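Local coordinates for protein putative pore-forming toxin (Bacteroides vulgatus ATCC 8482, PDB 3KOG) that is of unproven function but is probably a secreted or surface-anchored pore-forming toxin built largely of beta strands, at residues A[21-26]-A[60-65]; A[112-117]-A[182-187]; A[136-141]-A[211-216]; A[174-179]-A[222-227]; A[186-191]-A[215-220]. One frame throughout, in Å; residues are numbered along the deposited sequence.

Contact 1. Residues A[21-26]-A[60-65]; sequences ITPVVI and ININAK
Ile-62 reaches up from strand 58-66 to touch both Ile-21 and Pro-23 of strand 18-27. From its CB one branch, CG2, rises against the pyrrolidine ring of Pro-23, 4.0 Å from Pro-23 CB and almost as near to CG; the two side chains meet at about a right angle. The other branch starts at CG1, which stands anti to the carbonyl carbon (chi1 -60°). Beyond it chi2 is 99°, away from a staggered value, and this sets CD1 4.1 Å from Ile-21 CG2. Ile-21 has a second partner: its CD1 lies 3.7 Å from Ile-60 CG1, so the two branches of Ile-21 serve two residues of the facing strand. At the far end both methyls of Val-25 straddle Ala-64, with CG1 and CG2 each 3.8 Å from Ala-64 CB. The contact is wholly apolar, and the strands pass 8.7 Å apart at -36°, too far for backbone pairing. Val-75 of strand 69-77 and Val-90 of strand 85-94 pack against Ile-21 and Ile-62. Two sheets thus meet face to face through a buried hydrophobic layer, as in a beta sandwich, consistent with a transthyretin-like fold for this region.

Contact 2. Residues A[112-117]-A[182-187]; sequences TKHSGF and SVFVDY
His-114 lies flat on Phe-184 in an offset stack, the ring centroids 3.8 Å apart and the planes only 7° from parallel. Each ring places an atom over the other's centre: Phe-184 CZ over the imidazole, His-114 CD2 over the phenyl. CG of His-114 is anti to the backbone N (chi1 -175°), and the ring beyond it reaches Ser-182. There NE2 meets Ser-182 OG at 2.8 Å, in the plane of the imidazole, and either atom could be the donor. At the rim of the phenyl, Phe-184 CD2 is 3.6 Å from Thr-112 CG2. Thr-112 and Asp-186 run side by side on this same sheet face; OG1 of the threonine donates to Asp-186 OD2 over 2.9 Å, arriving from above the carboxylate plane. Strand 98-120 runs antiparallel to strand 179-198 here, and between these two pairs Lys-113 and Val-185 form a hydrogen-bonded pair. Past His-114 the pattern changes: Ser-115 N still bonds to Val-183 O, but Val-183 N is taken by Ser-115 OG at 2.9 Å, a side chain standing in for a backbone carbonyl. That hydroxyl in turn donates to Gly-116 O. Stack and NE2-OG bond together probably fix the rotation of the imidazole.

Contact 3. Residues A[136-141]-A[211-216]; sequences EGSEVI and FTVDSY
Glu-139 pairs with Asp-214, and Gly-137 with Tyr-216, as antiparallel hydrogen-bonded pairs joining strands 126-143 and 207-225. The Glu-139 pair has both N-O distances at 2.9 Å; the Gly-137 pair is lopsided, since Tyr-216 N to Gly-137 O is 2.8 Å but the return bond is weak. Gly-137 has a positive phi (134°), and at its backbone angles a CB would jam against the preceding carbonyl. Ile-141 N extends the pairing to Thr-212 O. Among side-chain polar contacts, Tyr-216 OH donates to Glu-139 OE2 over 3.1 Å. The oxygen lies at the edge of the ring, in its plane, whereas the hydroxyl comes from above the carboxylate plane. Glu-139 CG (chi1 47°) lies 3.9 Å from Asp-214 CB, and the extended chain beyond takes OE2 to the tyrosine. The apolar contact is Val-140 CG2 to Val-213 CG2, 4.2 Å. Separately, the Ile-141 side chain crosses that of Asp-214 at about a right angle, with CD1 3.4 Å from OD1. In this conformer of Glu-139, OE2 and Asp-214 OD2 put like charges 3.8 Å apart. Bonds from Tyr-216 to the first acid and from Thr-191 to Asp-214 OD1, with a long, weak ion pair from Lys-189 NZ to Asp-214 OD2, probably temper that repulsion.

Contact 4. Residues A[174-179]-A[222-227]; sequences QVLAHS and PKNEQI
The carboxamide of Asn-224 is the flat group at the centre, reaching across to Gln-174, Leu-176 and Ser-179. In the amide plane, ND2 donates to Gln-174 O at 3.1 Å in a nearly straight bond (169°). OD1 accepts twice: Ser-179 OG arrives in the carbonyl plane, on a lone pair, at only 2.6 Å, while Leu-176 N comes from above that plane at 2.8 Å. The Leu-176 side chain crosses the asparagine at about a right angle, its CG 3.8 Å from Asn-224 CG. Three bonds thus fix the rotation of the amide. Asn-224, on strand 207-225, bridges the turn between strands 162-175 and 179-198, where His-178 and Ser-179 together face Asn-120 in a G1 beta bulge; His-178 has the left-handed backbone angles that suit its first position. His-178 ND1 is bonded to His-230 in the C-terminal tail. Farther on, Ile-227 lays CG1 3.6 Å from the carbonyl carbon, C, of Ser-179. A water donates to His-178 O at 2.6 Å and accepts from Ile-227 N at 2.9 Å.

Contact 5. Residues A[186-191]-A[215-220]; sequences DYMKTT and SYNTIV
Met-188, a selenomethionine, faces Asn-217 in the beta hairpin formed by strands 179-198 and 207-225. Around it the backbones pair in antiparallel register: Asp-186 with Ile-219, Met-188 with Asn-217 and Thr-190 with Ser-215 each exchange two hydrogen bonds. The bond from Thr-190 N to Ser-215 O is 2.7 Å, that from Asn-217 N to Met-188 O a longer 3.2 Å. On the face of these three pairs, Met-188 CB touches Asn-217 OD1 and, in the conformer of Ile-219 described, its CG lies 4.0 Å from Ile-219 CD1. On the other face Lys-189 runs beside Tyr-216, pointing the same way: CG is 3.7 Å from Tyr-216 CE2, and CD lies near the hydroxyl. CG of the lysine is anti to the backbone N (chi1 180°), which starts the chain alongside the ring. Tyr-187 and Thr-218 also lie side by side, the Thr-218 methyl CG2 in the plane of the tyrosine ring at its edge. Farther out, Tyr-187 OH bonds to Thr-133 O and Thr-218 OG1 to Lys-135 O, tying this face to strand 126-143, while Asn-217 ND2 is held by Ala-87 O. Thr-190 OG1 is hydrogen-bonded to Ser-107 OG, and a water lies 2.7 Å from both Asn-217 OD1 and Thr-190 OG1.

Contact 1 closes early in the chain, before any of the others opens, and packs a second sheet against the large one; its centre is about 30 Å from that of contact 2 and about 37 Å from that of contact 4. Each of the other four uses strand 179-198 or 207-225; contact 5 pairs the two, contact 2 adds strand 98-120 to the first, and contact 3 adds strand 126-143 to the second. Contacts 2 and 5 share Asp-186 and Tyr-187; contacts 3 and 5 share Ser-215 and Tyr-216. Contact 4 ties the end of strand 162-175 to 207-225, encloses contact 5 in sequence and touches contact 2. The result is one large mixed, curled sheet, with contacts 3 and 4 about 36 Å apart between centres.

Contact 1. Residues A[21-26]-A[60-65]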
# COMPACT_ATOMS: atom_id res chain seq x y z
N ILE A 21 1.28 3.42 5.02
CA ILE A 21 1.64 2.06 5.31
C ILE A 21 1.04 1.61 6.63
O ILE A 21 1.22 2.27 7.69
CB ILE A 21 3.22 1.93 5.43
CG1 ILE A 21 3.91 2.19 4.08
CG2 ILE A 21 3.58 0.47 5.99
CD1 ILE A 21 5.45 2.50 4.24
N THR A 22 0.31 0.51 6.59
CA THR A 22 -0.35 -0.02 7.77
C THR A 22 0.22 -1.39 8.16
O THR A 22 -0.08 -2.40 7.54
CB THR A 22 -1.88 -0.12 7.56
OG1 THR A 22 -2.41 1.19 7.24
CG2 THR A 22 -2.57 -0.65 8.80
N PRO A 23 1.04 -1.43 9.23
CA PRO A 23 1.57 -2.69 9.71
C PRO A 23 0.49 -3.52 10.41
O PRO A 23 -0.38 -2.97 11.09
CB PRO A 23 2.66 -2.27 10.74
CG PRO A 23 2.74 -0.83 10.67
CD PRO A 23 1.60 -0.27 9.95
N VAL A 24 0.52 -4.82 10.15
CA VAL A 24 -0.28 -5.83 10.80
C VAL A 24 0.72 -6.85 11.40
O VAL A 24 1.53 -7.42 10.63
CB VAL A 24 -1.17 -6.54 9.80
CG1 VAL A 24 -2.00 -7.64 10.51
CG2 VAL A 24 -2.08 -5.54 9.01
N VAL A 25 0.73 -7.04 12.73
CA VAL A 25 1.73 -7.91 13.40
C VAL A 25 1.03 -9.21 13.80
O VAL A 25 0.02 -9.18 14.57
CB VAL A 25 2.37 -7.26 14.65
CG1 VAL A 25 3.49 -8.17 15.24
CG2 VAL A 25 2.92 -5.84 14.31
N ILE A 26 1.57 -10.33 13.33
CA ILE A 26 1.00 -11.65 13.58
C ILE A 26 1.93 -12.48 14.44
O ILE A 26 3.11 -12.69 14.11
CB ILE A 26 0.71 -12.43 12.27
CG1 ILE A 26 -0.22 -11.65 11.37
CG2 ILE A 26 0.18 -13.89 12.55
CD1 ILE A 26 -1.61 -11.25 11.97
N ILE A 60 10.86 1.31 3.35
CA ILE A 60 10.69 1.53 4.80
C ILE A 60 10.74 0.14 5.45
O ILE A 60 10.09 -0.78 4.95
CB ILE A 60 9.29 2.12 5.11
CG1 ILE A 60 9.05 3.43 4.30
CG2 ILE A 60 9.08 2.34 6.64
CD1 ILE A 60 10.10 4.52 4.58
N ASN A 61 11.48 0.00 6.54
CA ASN A 61 11.53 -1.24 7.26
C ASN A 61 10.67 -1.07 8.52
O ASN A 61 10.80 -0.07 9.26
CB ASN A 61 12.97 -1.62 7.63
CG ASN A 61 13.79 -2.06 6.44
OD1 ASN A 61 13.34 -2.07 5.30
ND2 ASN A 61 15.03 -2.42 6.69
N ILE A 62 9.80 -2.02 8.77
CA ILE A 62 8.96 -1.99 9.99
C ILE A 62 9.38 -3.12 10.91
O ILE A 62 9.42 -4.24 10.46
CB ILE A 62 7.49 -2.13 9.64
CG1 ILE A 62 7.03 -0.99 8.73
CG2 ILE A 62 6.62 -1.97 10.91
CD1 ILE A 62 6.99 -1.36 7.27
N ASN A 63 9.71 -2.81 12.16
CA ASN A 63 10.07 -3.82 13.13
C ASN A 63 8.98 -3.92 14.21
O ASN A 63 8.33 -2.91 14.54
CB ASN A 63 11.42 -3.50 13.78
CG ASN A 63 12.60 -3.85 12.89
OD1 ASN A 63 12.87 -3.19 11.88
ND2 ASN A 63 13.32 -4.90 13.26
N ALA A 64 8.79 -5.11 14.73
CA ALA A 64 7.83 -5.31 15.83
C ALA A 64 8.41 -6.21 16.90
O ALA A 64 9.24 -7.05 16.60
CB ALA A 64 6.55 -5.93 15.27
N LYS A 65 7.98 -6.02 18.15
CA LYS A 65 8.47 -6.79 19.31
C LYS A 65 7.25 -7.10 20.15
O LYS A 65 6.41 -6.21 20.39
CB LYS A 65 9.44 -5.99 20.22
CG LYS A 65 10.79 -5.61 19.66
CD LYS A 65 11.68 -5.00 20.81

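Contact 2. Residues A[112-117]-A[182-187]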
# COMPACT_ATOMS: atom_id res chain seq x y z
N THR A 112 -7.30 -0.41 -14.41
CA THR A 112 -7.30 1.04 -14.34
C THR A 112 -8.77 1.44 -14.54
O THR A 112 -9.44 0.86 -15.41
CB THR A 112 -6.41 1.63 -15.44
OG1 THR A 112 -5.07 1.18 -15.24
CG2 THR A 112 -6.38 3.15 -15.42
N LYS A 113 -9.29 2.29 -13.66
CA LYS A 113 -10.65 2.86 -13.78
C LYS A 113 -10.48 4.36 -13.96
O LYS A 113 -9.60 4.97 -13.33
CB LYS A 113 -11.48 2.61 -12.53
CG LYS A 113 -11.58 1.16 -12.10
CD LYS A 113 -12.79 0.91 -11.15
CE LYS A 113 -13.08 2.09 -10.23
NZ LYS A 113 -13.69 1.67 -8.93
N HIS A 114 -11.33 4.96 -14.79
CA HIS A 114 -11.21 6.35 -15.09
C HIS A 114 -12.60 6.95 -15.19
O HIS A 114 -13.44 6.45 -15.92
CB HIS A 114 -10.49 6.51 -16.43
CG HIS A 114 -10.21 7.93 -16.79
ND1 HIS A 114 -10.21 8.39 -18.09
CD2 HIS A 114 -9.91 9.00 -16.02
CE1 HIS A 114 -9.89 9.67 -18.10
NE2 HIS A 114 -9.72 10.07 -16.85
N SER A 115 -12.83 8.03 -14.45
CA SER A 115 -14.07 8.76 -14.56
C SER A 115 -14.16 9.54 -15.90
O SER A 115 -13.15 9.66 -16.66
CB SER A 115 -14.17 9.75 -13.41
OG SER A 115 -13.21 10.77 -13.57
N GLY A 116 -15.35 10.04 -16.21
CA GLY A 116 -15.51 11.06 -17.23
C GLY A 116 -14.88 12.36 -16.72
O GLY A 116 -14.42 12.43 -15.56
N PHE A 117 -14.88 13.38 -17.57
CA PHE A 117 -14.18 14.67 -17.31
C PHE A 117 -15.14 15.79 -16.96
O PHE A 117 -16.13 15.99 -17.64
CB PHE A 117 -13.44 15.17 -18.57
CG PHE A 117 -12.47 14.18 -19.17
CD1 PHE A 117 -11.20 14.02 -18.64
CD2 PHE A 117 -12.81 13.46 -20.31
CE1 PHE A 117 -10.28 13.11 -19.21
CE2 PHE A 117 -11.90 12.55 -20.88
CZ PHE A 117 -10.63 12.39 -20.34
N SER A 182 -10.46 14.79 -13.99
CA SER A 182 -10.93 13.43 -13.92
C SER A 182 -10.18 12.67 -12.84
O SER A 182 -9.20 13.17 -12.27
CB SER A 182 -10.79 12.71 -15.27
OG SER A 182 -9.42 12.58 -15.65
N VAL A 183 -10.63 11.46 -12.56
CA VAL A 183 -9.94 10.66 -11.55
C VAL A 183 -9.64 9.27 -12.11
O VAL A 183 -10.51 8.62 -12.63
CB VAL A 183 -10.79 10.56 -10.26
CG1 VAL A 183 -10.03 9.75 -9.19
CG2 VAL A 183 -11.12 11.96 -9.74
N PHE A 184 -8.41 8.81 -11.93
CA PHE A 184 -8.04 7.41 -12.11
C PHE A 184 -7.97 6.67 -10.78
O PHE A 184 -7.57 7.23 -9.76
CB PHE A 184 -6.69 7.25 -12.82
CG PHE A 184 -6.69 7.68 -14.25
CD1 PHE A 184 -6.49 9.01 -14.60
CD2 PHE A 184 -6.78 6.73 -15.25
CE1 PHE A 184 -6.45 9.40 -15.97
CE2 PHE A 184 -6.78 7.11 -16.58
CZ PHE A 184 -6.60 8.45 -16.93
N VAL A 185 -8.39 5.42 -10.80
CA VAL A 185 -8.17 4.48 -9.71
C VAL A 185 -7.46 3.27 -10.29
O VAL A 185 -7.96 2.63 -11.22
CB VAL A 185 -9.49 4.07 -9.04
CG1 VAL A 185 -9.24 3.04 -7.93
CG2 VAL A 185 -10.23 5.31 -8.51
N ASP A 186 -6.27 2.95 -9.76
CA ASP A 186 -5.54 1.81 -10.21
C ASP A 186 -5.49 0.76 -9.12
O ASP A 186 -5.10 1.07 -8.03
CB ASP A 186 -4.13 2.20 -10.60
CG ASP A 186 -4.08 3.03 -11.89
OD1 ASP A 186 -4.28 4.24 -11.81
OD2 ASP A 186 -3.83 2.47 -12.97
N TYR A 187 -5.85 -0.47 -9.47
CA TYR A 187 -5.66 -1.62 -8.63
C TYR A 187 -4.38 -2.28 -9.02
O TYR A 187 -4.19 -2.65 -10.15
CB TYR A 187 -6.82 -2.62 -8.82
CG TYR A 187 -8.19 -2.15 -8.43
CD1 TYR A 187 -8.38 -1.08 -7.58
CD2 TYR A 187 -9.31 -2.85 -8.87
CE1 TYR A 187 -9.62 -0.69 -7.22
CE2 TYR A 187 -10.57 -2.45 -8.50
CZ TYR A 187 -10.71 -1.34 -7.68
OH TYR A 187 -11.95 -0.92 -7.27

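Contact 3. Residues A[136-141]-A[211-216]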
# COMPACT_ATOMS: atom_id res chain seq x y z
N GLU A 136 -8.05 -4.24 -1.47
CA GLU A 136 -6.88 -4.54 -0.66
C GLU A 136 -6.98 -5.96 -0.18
O GLU A 136 -8.08 -6.55 -0.13
CB GLU A 136 -6.68 -3.53 0.49
CG GLU A 136 -5.52 -3.77 1.55
CD GLU A 136 -4.23 -2.88 1.34
OE1 GLU A 136 -4.39 -1.64 1.23
OE2 GLU A 136 -3.09 -3.43 1.33
N GLY A 137 -5.83 -6.53 0.13
CA GLY A 137 -5.77 -7.84 0.72
C GLY A 137 -4.73 -8.69 0.04
O GLY A 137 -3.88 -8.19 -0.65
N SER A 138 -4.81 -9.98 0.27
CA SER A 138 -3.71 -10.88 0.05
C SER A 138 -4.25 -12.33 -0.04
O SER A 138 -5.18 -12.69 0.69
CB SER A 138 -2.76 -10.73 1.22
OG SER A 138 -1.64 -11.52 1.10
N GLU A 139 -3.68 -13.09 -0.98
CA GLU A 139 -3.98 -14.52 -1.18
C GLU A 139 -2.69 -15.30 -1.48
O GLU A 139 -1.84 -14.85 -2.26
CB GLU A 139 -5.00 -14.73 -2.33
CG GLU A 139 -4.71 -13.94 -3.62
CD GLU A 139 -5.59 -14.34 -4.83
OE1 GLU A 139 -6.57 -15.10 -4.65
OE2 GLU A 139 -5.27 -13.88 -5.98
N VAL A 140 -2.54 -16.47 -0.88
CA VAL A 140 -1.40 -17.35 -1.17
C VAL A 140 -1.77 -18.15 -2.41
O VAL A 140 -2.79 -18.82 -2.41
CB VAL A 140 -1.05 -18.27 0.02
CG1 VAL A 140 0.02 -19.31 -0.39
CG2 VAL A 140 -0.54 -17.44 1.17
N ILE A 141 -0.99 -18.03 -3.49
CA ILE A 141 -1.32 -18.72 -4.75
C ILE A 141 -0.46 -19.95 -4.97
O ILE A 141 -0.71 -20.73 -5.86
CB ILE A 141 -1.30 -17.77 -5.98
CG1 ILE A 141 0.12 -17.24 -6.30
CG2 ILE A 141 -2.35 -16.64 -5.74
CD1 ILE A 141 0.26 -16.37 -7.56
N PHE A 211 6.57 -19.94 -0.42
CA PHE A 211 5.19 -19.70 -0.85
C PHE A 211 5.12 -18.38 -1.60
O PHE A 211 6.02 -17.51 -1.45
CB PHE A 211 4.22 -19.75 0.33
CG PHE A 211 4.45 -18.67 1.38
CD1 PHE A 211 5.43 -18.82 2.33
CD2 PHE A 211 3.66 -17.56 1.40
CE1 PHE A 211 5.65 -17.85 3.31
CE2 PHE A 211 3.84 -16.58 2.37
CZ PHE A 211 4.85 -16.74 3.33
N THR A 212 4.09 -18.27 -2.45
CA THR A 212 3.93 -17.10 -3.30
C THR A 212 2.61 -16.41 -2.99
O THR A 212 1.57 -17.07 -2.87
CB THR A 212 4.00 -17.49 -4.79
OG1 THR A 212 5.27 -18.13 -5.06
CG2 THR A 212 3.82 -16.23 -5.69
N VAL A 213 2.67 -15.10 -2.86
CA VAL A 213 1.51 -14.29 -2.50
C VAL A 213 1.12 -13.25 -3.55
O VAL A 213 1.98 -12.46 -3.99
CB VAL A 213 1.78 -13.55 -1.22
CG1 VAL A 213 0.52 -12.77 -0.79
CG2 VAL A 213 2.27 -14.56 -0.12
N ASP A 214 -0.16 -13.20 -3.90
CA ASP A 214 -0.66 -12.05 -4.63
C ASP A 214 -1.32 -11.11 -3.65
O ASP A 214 -2.21 -11.50 -2.88
CB ASP A 214 -1.71 -12.44 -5.70
CG ASP A 214 -1.10 -13.01 -6.97
OD1 ASP A 214 0.14 -12.94 -7.21
OD2 ASP A 214 -1.91 -13.46 -7.78
N SER A 215 -0.85 -9.87 -3.62
CA SER A 215 -1.38 -8.87 -2.71
C SER A 215 -1.84 -7.66 -3.54
O SER A 215 -1.26 -7.33 -4.60
CB SER A 215 -0.36 -8.42 -1.65
OG SER A 215 0.82 -7.90 -2.17
N TYR A 216 -2.86 -7.00 -3.03
CA TYR A 216 -3.58 -5.99 -3.76
C TYR A 216 -3.64 -4.72 -2.98
O TYR A 216 -3.82 -4.76 -1.79
CB TYR A 216 -5.01 -6.44 -4.06
CG TYR A 216 -5.05 -7.67 -4.92
CD1 TYR A 216 -4.97 -8.94 -4.36
CD2 TYR A 216 -5.11 -7.56 -6.30
CE1 TYR A 216 -4.95 -10.05 -5.12
CE2 TYR A 216 -5.12 -8.69 -7.09
CZ TYR A 216 -5.05 -9.93 -6.49
OH TYR A 216 -5.03 -11.06 -7.26

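Contact 4. Residues A[174-179]-A[222-227]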
# COMPACT_ATOMS: atom_id res chain seq x y z
N GLN A 174 -8.72 18.31 -5.29
CA GLN A 174 -8.63 19.63 -5.86
C GLN A 174 -8.93 19.62 -7.36
O GLN A 174 -8.27 18.89 -8.11
CB GLN A 174 -7.24 20.15 -5.59
CG GLN A 174 -7.00 21.58 -5.81
CD GLN A 174 -5.86 22.09 -4.94
OE1 GLN A 174 -5.66 21.59 -3.83
NE2 GLN A 174 -5.11 23.06 -5.43
N VAL A 175 -9.95 20.40 -7.75
CA VAL A 175 -10.28 20.68 -9.15
C VAL A 175 -9.68 22.03 -9.46
O VAL A 175 -10.12 23.03 -8.93
CB VAL A 175 -11.81 20.74 -9.42
CG1 VAL A 175 -12.07 21.06 -10.90
CG2 VAL A 175 -12.47 19.45 -9.02
N LEU A 176 -8.65 22.08 -10.30
CA LEU A 176 -7.98 23.35 -10.57
C LEU A 176 -8.79 24.25 -11.45
O LEU A 176 -9.75 23.82 -12.10
CB LEU A 176 -6.58 23.13 -11.18
CG LEU A 176 -5.52 22.53 -10.25
CD1 LEU A 176 -4.18 22.39 -10.95
CD2 LEU A 176 -5.36 23.40 -9.00
N ALA A 177 -8.43 25.52 -11.48
CA ALA A 177 -8.98 26.43 -12.48
C ALA A 177 -8.45 26.03 -13.86
O ALA A 177 -7.35 25.45 -13.98
CB ALA A 177 -8.65 27.88 -12.15
N HIS A 178 -9.25 26.31 -14.88
CA HIS A 178 -8.84 26.11 -16.29
C HIS A 178 -8.33 24.70 -16.51
O HIS A 178 -7.20 24.49 -17.00
CB HIS A 178 -7.79 27.16 -16.69
CG HIS A 178 -8.24 28.58 -16.48
ND1 HIS A 178 -9.18 29.18 -17.29
CD2 HIS A 178 -7.88 29.50 -15.56
CE1 HIS A 178 -9.37 30.43 -16.88
NE2 HIS A 178 -8.60 30.65 -15.83
N SER A 179 -9.13 23.74 -16.08
CA SER A 179 -8.68 22.33 -15.99
C SER A 179 -9.73 21.36 -16.49
O SER A 179 -10.92 21.54 -16.26
CB SER A 179 -8.34 21.97 -14.54
OG SER A 179 -8.05 20.60 -14.44
N PRO A 222 -6.03 11.85 -9.00
CA PRO A 222 -6.82 12.94 -9.59
C PRO A 222 -5.97 13.67 -10.64
O PRO A 222 -4.77 13.87 -10.44
CB PRO A 222 -7.12 13.86 -8.41
CG PRO A 222 -6.67 13.07 -7.16
CD PRO A 222 -5.62 12.15 -7.63
N LYS A 223 -6.57 14.01 -11.77
CA LYS A 223 -5.86 14.57 -12.91
C LYS A 223 -6.46 15.92 -13.26
O LYS A 223 -7.70 16.05 -13.32
CB LYS A 223 -6.06 13.64 -14.09
CG LYS A 223 -5.41 12.27 -13.90
CD LYS A 223 -3.88 12.35 -13.93
CE LYS A 223 -3.23 10.94 -14.11
NZ LYS A 223 -1.82 10.95 -13.63
N ASN A 224 -5.59 16.92 -13.42
CA ASN A 224 -5.99 18.25 -13.87
C ASN A 224 -5.20 18.51 -15.14
O ASN A 224 -4.01 18.72 -15.08
CB ASN A 224 -5.74 19.32 -12.81
CG ASN A 224 -6.82 19.33 -11.72
OD1 ASN A 224 -7.91 19.86 -11.91
ND2 ASN A 224 -6.50 18.74 -10.59
N GLU A 225 -5.88 18.44 -16.27
CA GLU A 225 -5.25 18.46 -17.59
C GLU A 225 -5.68 19.64 -18.43
O GLU A 225 -6.68 20.29 -18.14
CB GLU A 225 -5.67 17.21 -18.32
CG GLU A 225 -5.15 15.97 -17.66
CD GLU A 225 -5.64 14.72 -18.34
OE1 GLU A 225 -6.66 14.81 -19.10
OE2 GLU A 225 -4.99 13.66 -18.09
N GLN A 226 -4.93 19.87 -19.51
CA GLN A 226 -5.28 20.92 -20.43
C GLN A 226 -6.63 20.66 -21.06
O GLN A 226 -6.89 19.55 -21.54
CB GLN A 226 -4.22 21.04 -21.54
CG GLN A 226 -4.49 22.14 -22.55
CD GLN A 226 -4.38 23.54 -21.96
OE1 GLN A 226 -3.44 23.85 -21.20
NE2 GLN A 226 -5.33 24.40 -22.34
N ILE A 227 -7.49 21.68 -21.06
CA ILE A 227 -8.73 21.69 -21.85
C ILE A 227 -8.38 22.05 -23.29
O ILE A 227 -7.97 23.20 -23.58
CB ILE A 227 -9.76 22.69 -21.34
CG1 ILE A 227 -10.16 22.40 -19.89
CG2 ILE A 227 -11.00 22.69 -22.25
CD1 ILE A 227 -11.10 23.43 -19.33
O HOH W 1 -6.68 24.04 -19.53

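Contact 5. Residues A[186-191]-A[215-220]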
# COMPACT_ATOMS: atom_id res chain seq x y z
N ASP A 186 -6.27 2.95 -9.76
CA ASP A 186 -5.54 1.81 -10.21
C ASP A 186 -5.49 0.76 -9.12
O ASP A 186 -5.10 1.07 -8.03
CB ASP A 186 -4.13 2.20 -10.60
CG ASP A 186 -4.08 3.03 -11.89
OD1 ASP A 186 -4.28 4.24 -11.81
OD2 ASP A 186 -3.83 2.47 -12.97
N TYR A 187 -5.85 -0.47 -9.47
CA TYR A 187 -5.66 -1.62 -8.63
C TYR A 187 -4.38 -2.28 -9.02
O TYR A 187 -4.19 -2.65 -10.15
CB TYR A 187 -6.82 -2.62 -8.82
CG TYR A 187 -8.19 -2.15 -8.43
CD1 TYR A 187 -8.38 -1.08 -7.58
CD2 TYR A 187 -9.31 -2.85 -8.87
CE1 TYR A 187 -9.62 -0.69 -7.22
CE2 TYR A 187 -10.57 -2.45 -8.50
CZ TYR A 187 -10.71 -1.34 -7.68
OH TYR A 187 -11.95 -0.92 -7.27
N MSE A 188 -3.49 -2.39 -8.05
CA MSE A 188 -2.16 -2.93 -8.18
C MSE A 188 -2.18 -4.39 -7.63
O MSE A 188 -2.80 -4.65 -6.58
CB MSE A 188 -1.20 -2.10 -7.31
CG MSE A 188 -1.24 -0.55 -7.51
SE MSE A 188 -0.90 -0.11 -9.36
CE MSE A 188 0.77 -1.01 -9.60
N LYS A 189 -1.60 -5.30 -8.39
CA LYS A 189 -1.42 -6.71 -8.01
C LYS A 189 0.07 -6.95 -7.86
O LYS A 189 0.81 -6.76 -8.81
CB LYS A 189 -1.99 -7.65 -9.06
CG LYS A 189 -1.80 -9.14 -8.66
CD LYS A 189 -2.46 -10.08 -9.62
CE LYS A 189 -1.55 -10.49 -10.73
NZ LYS A 189 -2.07 -11.75 -11.37
N THR A 190 0.51 -7.30 -6.66
CA THR A 190 1.91 -7.50 -6.39
C THR A 190 2.09 -9.03 -6.13
O THR A 190 1.42 -9.58 -5.28
CB THR A 190 2.37 -6.66 -5.21
OG1 THR A 190 2.25 -5.25 -5.47
CG2 THR A 190 3.82 -6.98 -4.84
N THR A 191 2.96 -9.68 -6.88
CA THR A 191 3.31 -11.10 -6.70
C THR A 191 4.67 -11.17 -6.00
O THR A 191 5.67 -10.65 -6.51
CB THR A 191 3.33 -11.88 -8.03
OG1 THR A 191 2.09 -11.64 -8.74
CG2 THR A 191 3.55 -13.46 -7.78
N SER A 215 -0.85 -9.87 -3.62
CA SER A 215 -1.38 -8.87 -2.71
C SER A 215 -1.84 -7.66 -3.54
O SER A 215 -1.26 -7.33 -4.60
CB SER A 215 -0.36 -8.42 -1.65
OG SER A 215 0.82 -7.90 -2.17
N TYR A 216 -2.86 -7.00 -3.03
CA TYR A 216 -3.58 -5.99 -3.76
C TYR A 216 -3.64 -4.72 -2.98
O TYR A 216 -3.82 -4.76 -1.79
CB TYR A 216 -5.01 -6.44 -4.06
CG TYR A 216 -5.05 -7.67 -4.92
CD1 TYR A 216 -4.97 -8.94 -4.36
CD2 TYR A 216 -5.11 -7.56 -6.30
CE1 TYR A 216 -4.95 -10.05 -5.12
CE2 TYR A 216 -5.12 -8.69 -7.09
CZ TYR A 216 -5.05 -9.93 -6.49
OH TYR A 216 -5.03 -11.06 -7.26
N ASN A 217 -3.48 -3.59 -3.66
CA ASN A 217 -3.70 -2.29 -3.03
C ASN A 217 -4.12 -1.26 -4.10
O ASN A 217 -4.04 -1.55 -5.27
CB ASN A 217 -2.47 -1.80 -2.25
CG ASN A 217 -1.30 -1.40 -3.12
OD1 ASN A 217 -0.79 -2.20 -3.89
ND2 ASN A 217 -0.87 -0.15 -3.01
N THR A 218 -4.54 -0.10 -3.66
CA THR A 218 -5.19 0.84 -4.57
C THR A 218 -4.49 2.20 -4.52
O THR A 218 -4.12 2.67 -3.43
CB THR A 218 -6.64 0.96 -4.22
OG1 THR A 218 -7.29 -0.32 -4.27
CG2 THR A 218 -7.40 1.94 -5.17
N ILE A 219 -4.22 2.74 -5.73
CA ILE A 219 -3.73 4.11 -5.91
C ILE A 219 -4.78 4.98 -6.65
O ILE A 219 -5.35 4.55 -7.68
CB ILE A 219 -2.40 4.08 -6.63
CG1 ILE A 219 -1.32 3.42 -5.73
CG2 ILE A 219 -1.94 5.50 -7.01
CD1 ILE A 219 0.00 3.16 -6.49
N VAL A 220 -5.07 6.16 -6.10
CA VAL A 220 -6.05 7.09 -6.67
C VAL A 220 -5.25 8.30 -7.22
O VAL A 220 -4.36 8.84 -6.52
CB VAL A 220 -7.04 7.58 -5.58
CG1 VAL A 220 -8.14 8.53 -6.19
CG2 VAL A 220 -7.70 6.41 -4.93
O HOH W 2 -4.54 5.94 -10.00
O HOH W 3 -0.18 -4.77 -4.38
O HOH W 4 2.70 -9.90 -2.60
O HOH W 5 1.78 -2.14 -5.42